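Local coordinates for sortase B (Streptococcus pyogenes, PDB 3PSQ), which takes part in pilus assembly as a class B sortase, probably acting as a cysteine transpeptidase on the sorting signals of surface proteins, at residues E105-R110 against T189-T194; L40-T45 against V185-C190; E86-L91 against D153-S158. All coordinates share one frame; numbering follows the deposited sequence. Where two conformers were deposited one is given.

From the N terminus, residues 40-45 at the end of strand 36-41 open contact 2, 86-91 leading into strand 89-93 open contact 3, and 105-110 between two helices open contact 1. Contact 3 closes first, at 153-158, and is nested inside the long loop that contact 2 closes at 185-190. Contact 1 begins within the loop of contact 3 but ends beyond it, at 189-194, so these two cross. Contacts 1 and 2 share Thr189 and Cys190 and meet where Phe109 packs on Val42. Strand 184-190 carries contacts 1 and 2, and its parallel neighbour 89-93 carries contact 3 to helix 151-155.

Contact 1 (E105-R110 against T189-T194); sequences ELPNFR and TCEDMT. With ZN (zinc ion), chain L; EDO (1,2-ethanediol), chain E.
Arg110 and Glu191 form the salt bridge of this contact, with NH1 of Arg110 2.9 Å from OE1 of Glu191. The guanidinium and carboxylate planes stand 83° apart, so the two groups meet through one close N-O pair and not as a flat two-pronged pairing. The bend of Arg110 at chi3 (73°) swings the guanidinium, with NH1 at its end, toward the carboxylate. Van der Waals contacts add to this: CD of Arg110 lies 3.4 Å from OE2 of Glu191, and CB of Pro107, in the 3-10 turn 106-110, 3.7 Å from the same OE2. Glu191 reaches these partners with CG anti to its own nitrogen, chi1 -166°.

Glu191 directly follows Cys190, the predicted nucleophile, on strand 184-190 of the sortase fold. It also starts a type I turn closed by Thr194 N to Glu191 O (3.2 Å). Cys190 contacts Arg198, the predicted transition-state stabiliser.

Metal bonds hold the residues on either side of Glu191 in sequence. Zinc is bound by SG of Cys190 at 2.3 Å and by OD1 of Asp192; His96 and a water complete the site. A 1,2-ethanediol, probably from the crystallisation liquor, donates a hydrogen bond from O2 to the carbonyl O of Cys190 at 2.9 Å and touches the ring of Pro107.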
ATOM      1  N   GLU A 105       6.460 -10.759   0.014  1.00 43.86           N
ATOM      2  CA  GLU A 105       7.704 -10.262   0.635  1.00 45.20           C
ATOM      3  C   GLU A 105       7.531  -9.191   1.713  1.00 46.28           C
ATOM      4  O   GLU A 105       8.497  -8.876   2.428  1.00 48.05           O
ATOM      5  CB  GLU A 105       8.636  -9.709  -0.430  1.00 44.92           C
ATOM      6  CG  GLU A 105       9.136 -10.770  -1.415  1.00 44.05           C
ATOM      7  CD  GLU A 105       9.592 -10.157  -2.711  1.00 44.51           C
ATOM      8  OE1 GLU A 105       8.765  -9.632  -3.454  1.00 43.56           O
ATOM      9  OE2 GLU A 105      10.791 -10.190  -3.015  1.00 48.75           O
ATOM     10  N   LEU A 106       6.327  -8.626   1.866  1.00 46.43           N
ATOM     11  CA  LEU A 106       6.141  -7.530   2.848  1.00 46.00           C
ATOM     12  C   LEU A 106       6.685  -7.885   4.252  1.00 46.11           C
ATOM     13  O   LEU A 106       7.267  -7.027   4.912  1.00 46.22           O
ATOM     14  CB  LEU A 106       4.693  -7.023   2.910  1.00 44.62           C
ATOM     15  CG  LEU A 106       4.167  -6.185   1.739  1.00 44.22           C
ATOM     16  CD1 LEU A 106       2.785  -5.597   2.032  1.00 40.93           C
ATOM     17  CD2 LEU A 106       5.159  -5.085   1.337  1.00 42.49           C
ATOM     18  N   PRO A 107       6.491  -9.135   4.706  1.00 46.07           N
ATOM     19  CA  PRO A 107       6.971  -9.463   6.043  1.00 47.62           C
ATOM     20  C   PRO A 107       8.511  -9.392   6.207  1.00 48.06           C
ATOM     21  O   PRO A 107       9.006  -9.512   7.325  1.00 47.82           O
ATOM     22  CB  PRO A 107       6.475 -10.904   6.271  1.00 46.93           C
ATOM     23  CG  PRO A 107       5.372 -11.070   5.344  1.00 46.71           C
ATOM     24  CD  PRO A 107       5.652 -10.205   4.145  1.00 46.54           C
ATOM     25  N   ASN A 108       9.248  -9.238   5.115  1.00 48.64           N
ATOM     26  CA  ASN A 108      10.698  -9.012   5.254  1.00 50.80           C
ATOM     27  C   ASN A 108      10.965  -7.723   6.018  1.00 51.16           C
ATOM     28  O   ASN A 108      12.001  -7.576   6.642  1.00 51.83           O
ATOM     29  CB  ASN A 108      11.399  -8.962   3.888  1.00 50.69           C
ATOM     30  CG  ASN A 108      11.377 -10.319   3.180  1.00 52.05           C
ATOM     31  OD1 ASN A 108      11.205 -11.347   3.824  1.00 52.28           O
ATOM     32  ND2 ASN A 108      11.526 -10.316   1.860  1.00 51.46           N
ATOM     33  N   PHE A 109      10.017  -6.789   5.970  1.00 51.63           N
ATOM     34  CA  PHE A 109      10.164  -5.528   6.681  1.00 52.14           C
ATOM     35  C   PHE A 109      10.091  -5.652   8.196  1.00 53.32           C
ATOM     36  O   PHE A 109      10.332  -4.683   8.910  1.00 53.12           O
ATOM     37  CB  PHE A 109       9.163  -4.509   6.165  1.00 50.72           C
ATOM     38  CG  PHE A 109       9.507  -3.976   4.811  1.00 49.03           C
ATOM     39  CD1 PHE A 109      10.485  -3.002   4.664  1.00 48.26           C
ATOM     40  CD2 PHE A 109       8.875  -4.452   3.683  1.00 44.90           C
ATOM     41  CE1 PHE A 109      10.820  -2.499   3.391  1.00 47.09           C
ATOM     42  CE2 PHE A 109       9.193  -3.959   2.443  1.00 46.74           C
ATOM     43  CZ  PHE A 109      10.166  -2.968   2.289  1.00 45.89           C
ATOM     44  N   ARG A 110       9.749  -6.846   8.678  1.00 55.28           N
ATOM     45  CA  ARG A 110       9.786  -7.162  10.103  1.00 56.87           C
ATOM     46  C   ARG A 110      11.230  -7.341  10.566  1.00 57.39           C
ATOM     47  O   ARG A 110      11.520  -7.215  11.760  1.00 57.99           O
ATOM     48  CB  ARG A 110       8.998  -8.443  10.406  1.00 56.92           C
ATOM     49  CG  ARG A 110       7.490  -8.385  10.045  1.00 61.23           C
ATOM     50  CD  ARG A 110       6.779  -9.761  10.169  1.00 64.18           C
ATOM     51  NE  ARG A 110       6.626 -10.068  11.579  1.00 68.96           N
ATOM     52  CZ  ARG A 110       5.535  -9.791  12.292  1.00 71.58           C
ATOM     53  NH1 ARG A 110       4.464  -9.255  11.715  1.00 73.21           N
ATOM     54  NH2 ARG A 110       5.508 -10.063  13.589  1.00 71.54           N
ATOM     55  N   THR A 189      -1.536  -6.347   3.514  1.00 42.42           N
ATOM     56  CA  THR A 189      -2.288  -7.529   3.240  1.00 43.03           C
ATOM     57  C   THR A 189      -2.419  -8.347   4.527  1.00 44.07           C
ATOM     58  O   THR A 189      -2.142  -7.844   5.616  1.00 43.32           O
ATOM     59  CB  THR A 189      -1.696  -8.340   2.033  1.00 43.30           C
ATOM     60  OG1 THR A 189      -2.604  -9.393   1.699  1.00 42.37           O
ATOM     61  CG2 THR A 189      -0.314  -8.881   2.341  1.00 39.14           C
ATOM     62  N   CYS A 190      -2.876  -9.594   4.400  1.00 45.59           N
ATOM     63  CA  CYS A 190      -2.963 -10.483   5.549  1.00 47.02           C
ATOM     64  C   CYS A 190      -1.597 -11.016   6.002  1.00 48.82           C
ATOM     65  O   CYS A 190      -0.605 -10.959   5.290  1.00 47.56           O
ATOM     66  CB  CYS A 190      -3.874 -11.659   5.232  1.00 46.24           C
ATOM     67  SG  CYS A 190      -3.304 -12.657   3.840  1.00 44.64           S
ATOM     68  N   GLU A 191      -1.570 -11.537   7.214  1.00 51.93           N
ATOM     69  CA  GLU A 191      -0.436 -12.304   7.671  1.00 55.62           C
ATOM     70  C   GLU A 191      -1.021 -13.586   8.273  1.00 56.95           C
ATOM     71  O   GLU A 191      -1.384 -13.606   9.447  1.00 57.51           O
ATOM     72  CB  GLU A 191       0.361 -11.485   8.686  1.00 55.87           C
ATOM     73  CG  GLU A 191       1.737 -12.018   9.010  1.00 59.85           C
ATOM     74  CD  GLU A 191       2.716 -10.887   9.281  1.00 66.33           C
ATOM     75  OE1 GLU A 191       2.289  -9.865   9.892  1.00 67.10           O
ATOM     76  OE2 GLU A 191       3.910 -11.017   8.880  1.00 68.86           O
ATOM     77  N   ASP A 192      -1.136 -14.639   7.458  1.00 58.98           N
ATOM     78  CA  ASP A 192      -1.860 -15.875   7.852  1.00 60.86           C
ATOM     79  C   ASP A 192      -1.262 -16.682   9.014  1.00 62.62           C
ATOM     80  O   ASP A 192      -1.814 -17.728   9.370  1.00 63.28           O
ATOM     81  CB  ASP A 192      -2.050 -16.834   6.668  1.00 60.17           C
ATOM     82  CG  ASP A 192      -2.744 -16.187   5.495  1.00 60.42           C
ATOM     83  OD1 ASP A 192      -3.808 -15.526   5.674  1.00 56.43           O
ATOM     84  OD2 ASP A 192      -2.203 -16.337   4.379  1.00 59.93           O
ATOM     85  N   MET A 193      -0.148 -16.230   9.594  1.00 63.97           N
ATOM     86  CA  MET A 193       0.350 -16.956  10.757  0.50 64.95           C
ATOM     87  C   MET A 193      -0.223 -16.464  12.077  1.00 65.10           C
ATOM     88  O   MET A 193      -0.168 -17.193  13.050  1.00 66.08           O
ATOM     89  CB  MET A 193       1.878 -17.003  10.806  0.50 65.28           C
ATOM     90  CG  MET A 193       2.520 -17.805   9.656  0.50 66.99           C
ATOM     91  SD  MET A 193       2.076 -19.576   9.603  0.50 71.10           S
ATOM     92  CE  MET A 193       0.980 -19.653   8.178  0.50 70.61           C
ATOM     93  N   THR A 194      -0.806 -15.263  12.117  1.00 65.14           N
ATOM     94  CA  THR A 194      -1.426 -14.754  13.373  1.00 64.57           C
ATOM     95  C   THR A 194      -2.937 -14.488  13.222  1.00 63.28           C
ATOM     96  O   THR A 194      -3.435 -14.424  12.098  1.00 62.77           O
ATOM     97  CB  THR A 194      -0.682 -13.502  13.975  1.00 64.61           C
ATOM     98  OG1 THR A 194      -0.589 -12.459  12.996  1.00 66.36           O
ATOM     99  CG2 THR A 194       0.716 -13.875  14.430  1.00 65.54           C
TER
HETATM  100 ZN    ZN L 316      -4.519 -14.542   4.143  0.80 33.51          ZN
HETATM  101  C1  EDO E 240       1.356 -12.141   2.301  1.00 43.78           C
HETATM  102  O1  EDO E 240       1.241 -13.520   2.646  1.00 45.77           O
HETATM  103  C2  EDO E 240       2.275 -11.423   3.297  1.00 42.08           C
HETATM  104  O2  EDO E 240       2.078 -11.842   4.669  1.00 41.81           O
HETATM  105  O   HOH W   1      -6.485 -14.245   5.241  1.00 41.99           O

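Contact 2 (L40-T45 against V185-C190); sequences LTVKGT and VALSTC. With ZN (zinc ion), chain L; EDO (1,2-ethanediol), chain E.
Leu187 meets Leu40 and Val42 through its two methyl groups, one for each partner. CD2 of Leu187 rests on the forked end of Leu40, 4.0 Å from both CD1 and CD2 of that residue, while CD1 of Leu187 lies 4.0 Å from CG2 of Val42. Leu40 swings its branch away from its own nitrogen (chi1 169°), presenting both methyls to Leu187; Val42 and Leu187 lie alongside each other, pointing opposite ways.

No hydrogen bond joins the two segments, whose nearest CA atoms, those of Leu40 and Leu187, are 10.1 Å apart. Strand 36-41 pairs with 48-53 and 120-125, and strand 184-190 with 89-93 and 197-205, so these side chains face one another across the interior of the sortase barrel, with Ile47 and Phe121 beside Leu40 and Val42.

Within 40-45, a type II turn runs from Val42 to Thr45, with Gly44 at positive phi (98°). OG1 of Thr45 donates in the carbonyl plane to a lone pair of Val42 O, alongside a weak bond from Thr45 N, and is also hydrogen-bonded to Ile47 N.

Leu187 begins the Leu-Ser-Thr-Cys run ending at the predicted nucleophile Cys190. With only methyl groups meeting, cohesion here probably comes from dispersion and the exclusion of water, without directional bonds to set an exact register.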
ATOM      1  N   LEU A  40       3.532   0.573  -9.003  1.00 43.72           N
ATOM      2  CA  LEU A  40       4.220   0.519  -7.722  1.00 43.86           C
ATOM      3  C   LEU A  40       5.503  -0.315  -7.807  1.00 44.50           C
ATOM      4  O   LEU A  40       5.500  -1.431  -8.328  1.00 45.54           O
ATOM      5  CB  LEU A  40       3.287  -0.078  -6.675  1.00 42.63           C
ATOM      6  CG  LEU A  40       3.860  -0.459  -5.321  1.00 42.28           C
ATOM      7  CD1 LEU A  40       4.142   0.773  -4.457  1.00 37.26           C
ATOM      8  CD2 LEU A  40       2.909  -1.428  -4.568  1.00 40.43           C
ATOM      9  N   THR A  41       6.588   0.221  -7.268  1.00 45.30           N
ATOM     10  CA  THR A  41       7.872  -0.452  -7.241  1.00 46.10           C
ATOM     11  C   THR A  41       8.435  -0.384  -5.831  1.00 46.49           C
ATOM     12  O   THR A  41       8.432   0.670  -5.207  1.00 46.33           O
ATOM     13  CB  THR A  41       8.837   0.157  -8.277  1.00 46.28           C
ATOM     14  OG1 THR A  41       8.274  -0.007  -9.591  1.00 48.76           O
ATOM     15  CG2 THR A  41      10.170  -0.568  -8.269  1.00 47.01           C
ATOM     16  N   VAL A  42       8.844  -1.524  -5.284  1.00 47.03           N
ATOM     17  CA  VAL A  42       9.494  -1.526  -3.978  1.00 47.41           C
ATOM     18  C   VAL A  42      10.820  -2.251  -4.151  1.00 49.03           C
ATOM     19  O   VAL A  42      10.869  -3.478  -4.224  1.00 49.15           O
ATOM     20  CB  VAL A  42       8.673  -2.225  -2.865  1.00 47.52           C
ATOM     21  CG1 VAL A  42       9.408  -2.119  -1.492  1.00 45.39           C
ATOM     22  CG2 VAL A  42       7.263  -1.656  -2.784  1.00 45.25           C
ATOM     23  N   LYS A  43      11.892  -1.467  -4.275  1.00 50.49           N
ATOM     24  CA  LYS A  43      13.275  -1.975  -4.335  1.00 50.64           C
ATOM     25  C   LYS A  43      13.566  -2.908  -3.189  1.00 48.58           C
ATOM     26  O   LYS A  43      13.252  -2.614  -2.030  1.00 47.55           O
ATOM     27  CB  LYS A  43      14.281  -0.792  -4.299  1.00 51.75           C
ATOM     28  CG  LYS A  43      14.791  -0.313  -5.671  1.00 57.75           C
ATOM     29  CD  LYS A  43      15.654   1.011  -5.552  1.00 66.85           C
ATOM     30  CE  LYS A  43      17.134   0.778  -5.106  1.00 70.12           C
ATOM     31  NZ  LYS A  43      17.898   2.093  -4.834  1.00 70.47           N
ATOM     32  N   GLY A  44      14.205  -4.029  -3.513  1.00 48.31           N
ATOM     33  CA  GLY A  44      14.537  -5.019  -2.492  1.00 47.55           C
ATOM     34  C   GLY A  44      13.490  -6.131  -2.489  1.00 47.17           C
ATOM     35  O   GLY A  44      13.576  -7.080  -1.704  1.00 47.56           O
ATOM     36  N   THR A  45      12.506  -6.012  -3.373  1.00 45.83           N
ATOM     37  CA  THR A  45      11.470  -7.028  -3.499  1.00 44.61           C
ATOM     38  C   THR A  45      11.203  -7.141  -4.971  1.00 45.22           C
ATOM     39  O   THR A  45      11.705  -6.325  -5.772  1.00 45.02           O
ATOM     40  CB  THR A  45      10.130  -6.584  -2.862  1.00 44.39           C
ATOM     41  OG1 THR A  45       9.535  -5.545  -3.659  1.00 42.04           O
ATOM     42  CG2 THR A  45      10.298  -6.137  -1.401  1.00 41.41           C
ATOM     43  N   VAL A 185       1.535   6.758   2.680  1.00 48.15           N
ATOM     44  CA  VAL A 185       1.120   5.664   1.800  1.00 46.06           C
ATOM     45  C   VAL A 185       1.430   4.363   2.511  1.00 45.29           C
ATOM     46  O   VAL A 185       2.549   4.155   3.027  1.00 45.12           O
ATOM     47  CB  VAL A 185       1.786   5.660   0.397  1.00 45.38           C
ATOM     48  CG1 VAL A 185       1.202   4.527  -0.424  1.00 45.22           C
ATOM     49  CG2 VAL A 185       1.523   6.917  -0.332  1.00 43.87           C
ATOM     50  N   ALA A 186       0.408   3.516   2.566  1.00 43.56           N
ATOM     51  CA  ALA A 186       0.479   2.258   3.264  1.00 41.98           C
ATOM     52  C   ALA A 186       0.244   1.133   2.249  1.00 41.17           C
ATOM     53  O   ALA A 186      -0.563   1.270   1.321  1.00 41.75           O
ATOM     54  CB  ALA A 186      -0.573   2.226   4.360  1.00 41.84           C
ATOM     55  N   LEU A 187       1.012   0.068   2.392  1.00 40.33           N
ATOM     56  CA  LEU A 187       0.832  -1.153   1.625  1.00 41.01           C
ATOM     57  C   LEU A 187       0.529  -2.252   2.646  1.00 41.09           C
ATOM     58  O   LEU A 187       1.232  -2.396   3.645  1.00 39.59           O
ATOM     59  CB  LEU A 187       2.101  -1.539   0.860  1.00 41.13           C
ATOM     60  CG  LEU A 187       2.992  -0.474   0.243  1.00 40.30           C
ATOM     61  CD1 LEU A 187       4.363  -1.127  -0.132  1.00 39.34           C
ATOM     62  CD2 LEU A 187       2.290   0.140  -0.963  1.00 37.04           C
ATOM     63  N   SER A 188      -0.488  -3.054   2.360  1.00 41.50           N
ATOM     64  CA  SER A 188      -1.005  -3.984   3.350  1.00 41.53           C
ATOM     65  C   SER A 188      -1.627  -5.264   2.746  1.00 42.08           C
ATOM     66  O   SER A 188      -2.208  -5.259   1.641  1.00 41.90           O
ATOM     67  CB  SER A 188      -2.072  -3.259   4.183  1.00 41.36           C
ATOM     68  OG  SER A 188      -2.447  -4.020   5.315  1.00 41.41           O
ATOM     69  N   THR A 189      -1.536  -6.347   3.514  1.00 42.42           N
ATOM     70  CA  THR A 189      -2.288  -7.529   3.240  1.00 43.03           C
ATOM     71  C   THR A 189      -2.419  -8.347   4.527  1.00 44.07           C
ATOM     72  O   THR A 189      -2.142  -7.844   5.616  1.00 43.32           O
ATOM     73  CB  THR A 189      -1.696  -8.340   2.033  1.00 43.30           C
ATOM     74  OG1 THR A 189      -2.604  -9.393   1.699  1.00 42.37           O
ATOM     75  CG2 THR A 189      -0.314  -8.881   2.341  1.00 39.14           C
ATOM     76  N   CYS A 190      -2.876  -9.594   4.400  1.00 45.59           N
ATOM     77  CA  CYS A 190      -2.963 -10.483   5.549  1.00 47.02           C
ATOM     78  C   CYS A 190      -1.597 -11.016   6.002  1.00 48.82           C
ATOM     79  O   CYS A 190      -0.605 -10.959   5.290  1.00 47.56           O
ATOM     80  CB  CYS A 190      -3.874 -11.659   5.232  1.00 46.24           C
ATOM     81  SG  CYS A 190      -3.304 -12.657   3.840  1.00 44.64           S
TER
HETATM   82 ZN    ZN L 316      -4.519 -14.542   4.143  0.80 33.51          ZN
HETATM   83  C1  EDO E 240       1.356 -12.141   2.301  1.00 43.78           C
HETATM   84  O1  EDO E 240       1.241 -13.520   2.646  1.00 45.77           O
HETATM   85  C2  EDO E 240       2.275 -11.423   3.297  1.00 42.08           C
HETATM   86  O2  EDO E 240       2.078 -11.842   4.669  1.00 41.81           O
HETATM   87  O   HOH W   1      -6.485 -14.245   5.241  1.00 41.99           O

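Contact 3 (E86-L91 against D153-S158); sequences EDKYSL and DVDISS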
ATOM      1  N   GLU A  86      -3.017  12.521  -3.301  1.00 51.09           N
ATOM      2  CA  GLU A  86      -3.124  13.839  -2.621  0.50 51.74           C
ATOM      3  C   GLU A  86      -3.626  13.728  -1.177  1.00 51.83           C
ATOM      4  O   GLU A  86      -3.423  14.629  -0.358  1.00 52.81           O
ATOM      5  CB  GLU A  86      -4.141  14.750  -3.341  0.50 52.05           C
ATOM      6  CG  GLU A  86      -3.738  15.373  -4.688  0.50 52.69           C
ATOM      7  CD  GLU A  86      -4.920  16.077  -5.362  0.50 53.61           C
ATOM      8  OE1 GLU A  86      -5.569  16.947  -4.716  0.50 55.23           O
ATOM      9  OE2 GLU A  86      -5.214  15.759  -6.531  0.50 52.08           O
ATOM     10  N   ASP A  87      -4.343  12.642  -0.876  1.00 50.43           N
ATOM     11  CA  ASP A  87      -4.910  12.426   0.454  1.00 48.71           C
ATOM     12  C   ASP A  87      -3.833  12.284   1.495  1.00 48.60           C
ATOM     13  O   ASP A  87      -2.667  12.028   1.163  1.00 47.87           O
ATOM     14  CB  ASP A  87      -5.783  11.177   0.467  1.00 48.51           C
ATOM     15  CG  ASP A  87      -7.034  11.345  -0.338  1.00 48.19           C
ATOM     16  OD1 ASP A  87      -7.403  12.498  -0.634  1.00 51.18           O
ATOM     17  OD2 ASP A  87      -7.659  10.340  -0.692  1.00 48.66           O
ATOM     18  N   LYS A  88      -4.210  12.471   2.755  1.00 48.36           N
ATOM     19  CA  LYS A  88      -3.257  12.276   3.857  1.00 49.62           C
ATOM     20  C   LYS A  88      -2.720  10.850   3.918  1.00 48.56           C
ATOM     21  O   LYS A  88      -1.603  10.604   4.376  1.00 48.63           O
ATOM     22  CB  LYS A  88      -3.914  12.580   5.206  1.00 49.87           C
ATOM     23  CG  LYS A  88      -4.081  14.068   5.468  1.00 55.23           C
ATOM     24  CD  LYS A  88      -2.724  14.694   5.899  1.00 60.58           C
ATOM     25  CE  LYS A  88      -2.766  16.227   5.830  1.00 64.65           C
ATOM     26  NZ  LYS A  88      -3.917  16.763   6.628  1.00 67.26           N
ATOM     27  N   TYR A  89      -3.545   9.917   3.479  1.00 47.27           N
ATOM     28  CA  TYR A  89      -3.296   8.509   3.709  1.00 46.68           C
ATOM     29  C   TYR A  89      -3.897   7.693   2.577  1.00 45.54           C
ATOM     30  O   TYR A  89      -5.132   7.580   2.439  1.00 44.60           O
ATOM     31  CB  TYR A  89      -3.940   8.102   5.022  1.00 46.25           C
ATOM     32  CG  TYR A  89      -3.712   6.688   5.449  1.00 45.49           C
ATOM     33  CD1 TYR A  89      -2.534   6.323   6.063  1.00 45.21           C
ATOM     34  CD2 TYR A  89      -4.706   5.715   5.292  1.00 45.61           C
ATOM     35  CE1 TYR A  89      -2.315   5.026   6.490  1.00 45.87           C
ATOM     36  CE2 TYR A  89      -4.503   4.403   5.733  1.00 44.28           C
ATOM     37  CZ  TYR A  89      -3.303   4.068   6.347  1.00 45.03           C
ATOM     38  OH  TYR A  89      -3.050   2.787   6.808  1.00 42.07           O
ATOM     39  N   SER A  90      -3.009   7.160   1.755  1.00 44.36           N
ATOM     40  CA  SER A  90      -3.402   6.321   0.654  1.00 44.27           C
ATOM     41  C   SER A  90      -3.091   4.870   1.024  1.00 43.81           C
ATOM     42  O   SER A  90      -1.953   4.538   1.381  1.00 43.70           O
ATOM     43  CB  SER A  90      -2.689   6.754  -0.616  1.00 44.51           C
ATOM     44  OG  SER A  90      -3.039   8.100  -0.937  1.00 47.41           O
ATOM     45  N   LEU A  91      -4.129   4.028   0.971  1.00 42.74           N
ATOM     46  CA  LEU A  91      -4.029   2.616   1.344  1.00 41.44           C
ATOM     47  C   LEU A  91      -4.065   1.737   0.087  1.00 40.49           C
ATOM     48  O   LEU A  91      -5.044   1.740  -0.717  1.00 40.04           O
ATOM     49  CB  LEU A  91      -5.144   2.225   2.308  1.00 40.92           C
ATOM     50  CG  LEU A  91      -5.138   0.765   2.786  1.00 41.35           C
ATOM     51  CD1 LEU A  91      -3.849   0.320   3.556  1.00 34.30           C
ATOM     52  CD2 LEU A  91      -6.391   0.509   3.581  1.00 38.79           C
ATOM     53  N   ASP A 153     -11.032   7.921   8.283  1.00 47.70           N
ATOM     54  CA  ASP A 153     -10.784   7.994   9.730  1.00 47.79           C
ATOM     55  C   ASP A 153      -9.404   8.554   9.994  1.00 47.54           C
ATOM     56  O   ASP A 153      -9.234   9.414  10.845  1.00 47.94           O
ATOM     57  CB  ASP A 153     -10.998   6.650  10.453  1.00 47.68           C
ATOM     58  CG  ASP A 153     -12.477   6.272  10.559  1.00 50.37           C
ATOM     59  OD1 ASP A 153     -13.344   7.165  10.448  1.00 50.71           O
ATOM     60  OD2 ASP A 153     -12.795   5.070  10.737  1.00 54.58           O
ATOM     61  N   VAL A 154      -8.412   8.097   9.248  1.00 47.26           N
ATOM     62  CA  VAL A 154      -7.080   8.682   9.345  1.00 46.75           C
ATOM     63  C   VAL A 154      -7.080  10.199   9.064  1.00 47.56           C
ATOM     64  O   VAL A 154      -6.484  10.984   9.809  1.00 47.81           O
ATOM     65  CB  VAL A 154      -6.045   7.947   8.443  1.00 46.76           C
ATOM     66  CG1 VAL A 154      -4.703   8.670   8.473  1.00 45.92           C
ATOM     67  CG2 VAL A 154      -5.888   6.480   8.895  1.00 44.58           C
ATOM     68  N   ASP A 155      -7.750  10.613   7.998  1.00 47.80           N
ATOM     69  CA  ASP A 155      -7.772  12.018   7.614  1.00 48.89           C
ATOM     70  C   ASP A 155      -8.294  12.937   8.744  1.00 49.61           C
ATOM     71  O   ASP A 155      -7.809  14.032   8.886  1.00 48.55           O
ATOM     72  CB  ASP A 155      -8.637  12.229   6.366  1.00 48.96           C
ATOM     73  CG  ASP A 155      -8.694  13.684   5.944  1.00 50.18           C
ATOM     74  OD1 ASP A 155      -7.638  14.270   5.730  1.00 53.00           O
ATOM     75  OD2 ASP A 155      -9.790  14.251   5.787  1.00 55.07           O
ATOM     76  N   ILE A 156      -9.284  12.477   9.516  1.00 50.02           N
ATOM     77  CA  ILE A 156      -9.888  13.277  10.570  1.00 51.09           C
ATOM     78  C   ILE A 156      -9.275  13.029  11.953  1.00 52.33           C
ATOM     79  O   ILE A 156      -9.795  13.519  12.974  1.00 53.23           O
ATOM     80  CB  ILE A 156     -11.430  13.075  10.657  1.00 51.24           C
ATOM     81  CG1 ILE A 156     -11.796  11.640  11.053  1.00 51.75           C
ATOM     82  CG2 ILE A 156     -12.107  13.493   9.358  1.00 51.21           C
ATOM     83  CD1 ILE A 156     -13.250  11.329  10.846  1.00 52.14           C
ATOM     84  N   SER A 157      -8.160  12.299  11.990  1.00 52.69           N
ATOM     85  CA  SER A 157      -7.437  12.071  13.243  1.00 53.31           C
ATOM     86  C   SER A 157      -6.243  13.012  13.295  1.00 53.62           C
ATOM     87  O   SER A 157      -5.731  13.442  12.244  1.00 53.80           O
ATOM     88  CB  SER A 157      -6.963  10.604  13.354  1.00 53.53           C
ATOM     89  OG  SER A 157      -5.845  10.340  12.492  1.00 54.98           O
ATOM     90  N   SER A 158      -5.770  13.321  14.496  1.00 53.75           N
ATOM     91  CA  SER A 158      -4.619  14.223  14.607  1.00 54.87           C
ATOM     92  C   SER A 158      -3.369  13.461  14.228  1.00 55.19           C
ATOM     93  O   SER A 158      -3.358  12.228  14.307  1.00 54.70           O
ATOM     94  CB  SER A 158      -4.485  14.769  16.022  1.00 54.52           C
ATOM     95  OG  SER A 158      -4.415  13.713  16.955  1.00 55.72           O
TER
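Lys88 faces Asp155, their CA atoms 5.9 Å apart, and Tyr89 faces Val154 at 6.8 Å between CA atoms, so the two chains run past each other in opposite senses. No backbone hydrogen bond crosses. Segment 86-91 enters strand 89-93 at Tyr89, while 153-158 takes in the last residues of helix 151-155 and leaves helical geometry at Ile156. In the last turn of the helix, Val154 O accepts two bonds from Ser157, beyond the helix end: from its N at 3.0 Å and from its OG at 2.8 Å, the hydroxyl tilted 18° from the carbonyl plane. Ser158 then N-caps helix 159-167 through a weak bond to Glu161 N.

The helix belongs to the long connection from strand 130-142 to strand 184-190, which also carries helix 159-167 and the short strand 170-173, and probably corresponds to the helix-bearing beta6/beta7 connection of class B sortases. The contact seats its C-terminal end against the strand parallel to 184-190.

Among the side chains, Val154 sits over one face of the Tyr89 ring. Its CG2 makes a CH-pi contact 4.0 Å from the Tyr89 ring centroid and 15° off the normal, above the CD2-CE2 side, and its CG1 packs 3.6 Å from CB of Tyr89. The hydroxyl of Tyr89 is bonded to Leu148 O, which fixes the far end of the ring. Phe162 and Leu147 also touch Val154.

Nearer the surface, the Lys88 chain runs nearly perpendicular to the Asp155 side chain. CG of Lys88 lies 3.6 Å from OD1 of Asp155, whereas the bends in the lysine chain leave NZ 4.6 Å from that oxygen, too long for a salt bridge though the opposite charges probably attract.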